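Local coordinates for DUF4621 domain-containing protein (Parabacteroides distasonis, PDB 4H3W) that is of unknown function but is probably secreted and folds into two beta-barrel domains, at residues C112-E117 with I140-L145. Numbering follows the deposited sequence.
Sequences CSLSIE and IWIGPL
The backbone of Leu114 is hydrogen-bonded to that of Ser129 in the adjacent strand, and its carbonyl O also takes a weak hydrogen bond from Ser128 OG; this bonding lies within the sheet, while the isobutyl side chain points to Ile142. This division of labour illustrates how two beta sheets pack face to face: hydrogen bonds run within each sheet, and apolar side chains meet between them. The closest touch is between branch ends, Leu114 CD2 lying 3.7 Å from Ile142 CD1, with the two side chains meeting at a slant. With CG anti to the backbone N (chi1 -170°), Leu114 presents CD2 to Ile142. Ile142 carries its longer arm outstretched (chi2 156°), which brings CD1 to Leu114, while its other branch faces Ile116: Ile142 CG2 is a looser 4.4 Å from Ile116 CD1. On strand 109-117, Leu114 CD2 and Ile116 CD1 are themselves 4.2 Å apart, so Ile142 meets a small apolar patch made by residues two apart on one strand face. All three side chains are buried, although the shared surface is modest. The 9.2 Å between the CA atoms of Leu114 and Ile142 suits layers separated by side chains. Ile142 also rests on Ser129 of strand 126-134, and Ile116 on Ile99 of strand 98-100; strand 141-142, at one edge of its five-stranded sheet, faces strand 109-117 through Ile142.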
loop_
_atom_site.group_PDB
_atom_site.type_symbol
_atom_site.label_atom_id
_atom_site.label_comp_id
_atom_site.label_asym_id
_atom_site.label_seq_id
_atom_site.Cartn_x
_atom_site.Cartn_y
_atom_site.Cartn_z
ATOM N N CYS A 112 23.672 -11.944 -18.226
ATOM C CA CYS A 112 23.586 -10.861 -17.286
ATOM C C CYS A 112 22.900 -11.266 -15.986
ATOM O O CYS A 112 22.260 -12.314 -15.904
ATOM C CB CYS A 112 22.796 -9.705 -17.912
ATOM S SG CYS A 112 23.665 -8.863 -19.235
ATOM N N SER A 113 23.063 -10.423 -14.972
ATOM C CA SER A 113 22.299 -10.501 -13.714
ATOM C C SER A 113 21.859 -9.121 -13.305
ATOM O O SER A 113 22.641 -8.172 -13.408
ATOM C CB SER A 113 23.124 -11.074 -12.568
ATOM O OG SER A 113 23.540 -12.396 -12.830
ATOM N N LEU A 114 20.614 -8.983 -12.867
ATOM C CA LEU A 114 20.163 -7.737 -12.282
ATOM C C LEU A 114 19.962 -7.888 -10.774
ATOM O O LEU A 114 19.134 -8.676 -10.341
ATOM C CB LEU A 114 18.849 -7.263 -12.909
ATOM C CG LEU A 114 18.433 -5.847 -12.511
ATOM C CD1 LEU A 114 19.399 -4.834 -13.109
ATOM C CD2 LEU A 114 17.015 -5.571 -12.951
ATOM N N SER A 115 20.731 -7.119 -10.004
ATOM C CA SER A 115 20.544 -6.978 -8.583
ATOM C C SER A 115 19.599 -5.832 -8.312
ATOM O O SER A 115 19.747 -4.726 -8.849
ATOM C CB SER A 115 21.881 -6.731 -7.867
ATOM O OG SER A 115 21.661 -6.388 -6.510
ATOM N N ILE A 116 18.609 -6.128 -7.479
ATOM C CA ILE A 116 17.595 -5.184 -7.050
ATOM C C ILE A 116 17.629 -5.104 -5.530
ATOM O O ILE A 116 17.313 -6.074 -4.858
ATOM C CB ILE A 116 16.206 -5.634 -7.481
ATOM C CG1 ILE A 116 16.195 -5.892 -8.994
ATOM C CG2 ILE A 116 15.144 -4.598 -7.101
ATOM C CD1 ILE A 116 15.331 -7.074 -9.394
ATOM N N GLU A 117 18.009 -3.947 -5.008
ATOM C CA GLU A 117 18.157 -3.762 -3.572
ATOM C C GLU A 117 17.233 -2.658 -3.119
ATOM O O GLU A 117 17.285 -1.548 -3.638
ATOM C CB GLU A 117 19.564 -3.399 -3.183
ATOM C CG GLU A 117 19.767 -3.514 -1.679
ATOM C CD GLU A 117 21.209 -3.319 -1.261
ATOM O OE1 GLU A 117 21.884 -2.451 -1.862
ATOM O OE2 GLU A 117 21.651 -4.036 -0.326
ATOM N N ILE A 140 13.532 -7.409 -20.884
ATOM C CA ILE A 140 13.337 -8.328 -19.798
ATOM C C ILE A 140 12.206 -7.862 -18.908
ATOM O O ILE A 140 12.066 -6.661 -18.674
ATOM C CB ILE A 140 14.651 -8.445 -18.981
ATOM C CG1 ILE A 140 15.822 -8.769 -19.908
ATOM C CG2 ILE A 140 14.533 -9.497 -17.913
ATOM C CD1 ILE A 140 15.729 -10.090 -20.653
ATOM N N TRP A 141 11.413 -8.814 -18.394
ATOM C CA TRP A 141 10.371 -8.525 -17.400
ATOM C C TRP A 141 10.631 -9.405 -16.167
ATOM O O TRP A 141 10.608 -10.626 -16.274
ATOM C CB TRP A 141 8.969 -8.767 -17.977
ATOM C CG TRP A 141 7.785 -8.540 -17.060
ATOM C CD1 TRP A 141 7.551 -9.112 -15.816
ATOM C CD2 TRP A 141 6.648 -7.723 -17.334
ATOM N NE1 TRP A 141 6.346 -8.681 -15.317
ATOM C CE2 TRP A 141 5.763 -7.840 -16.226
ATOM C CE3 TRP A 141 6.291 -6.887 -18.402
ATOM C CZ2 TRP A 141 4.535 -7.156 -16.167
ATOM C CZ3 TRP A 141 5.064 -6.205 -18.343
ATOM C CH2 TRP A 141 4.205 -6.345 -17.226
ATOM N N ILE A 142 10.935 -8.782 -15.034
ATOM C CA ILE A 142 11.213 -9.506 -13.790
ATOM C C ILE A 142 10.087 -9.289 -12.770
ATOM O O ILE A 142 9.811 -8.163 -12.356
ATOM C CB ILE A 142 12.535 -9.045 -13.174
ATOM C CG1 ILE A 142 13.692 -9.383 -14.096
ATOM C CG2 ILE A 142 12.745 -9.684 -11.792
ATOM C CD1 ILE A 142 14.931 -8.515 -13.915
ATOM N N GLY A 143 9.445 -10.366 -12.366
ATOM C CA GLY A 143 8.392 -10.301 -11.361
ATOM C C GLY A 143 7.833 -11.672 -11.065
ATOM O O GLY A 143 8.260 -12.662 -11.638
ATOM N N PRO A 144 6.809 -11.726 -10.227
ATOM C CA PRO A 144 6.242 -13.008 -9.796
ATOM C C PRO A 144 5.230 -13.588 -10.812
ATOM O O PRO A 144 5.037 -14.793 -10.828
ATOM C CB PRO A 144 5.562 -12.661 -8.461
ATOM C CG PRO A 144 5.224 -11.236 -8.593
ATOM C CD PRO A 144 6.295 -10.609 -9.433
ATOM N N LEU A 145 4.686 -12.775 -11.724
ATOM C CA LEU A 145 3.632 -13.263 -12.629
ATOM C C LEU A 145 3.987 -13.032 -14.090
ATOM O O LEU A 145 4.376 -11.938 -14.466
ATOM C CB LEU A 145 2.297 -12.598 -12.286
ATOM C CG LEU A 145 1.796 -12.912 -10.831
ATOM C CD1 LEU A 145 0.516 -12.145 -10.559
ATOM C CD2 LEU A 145 1.578 -14.380 -10.622
#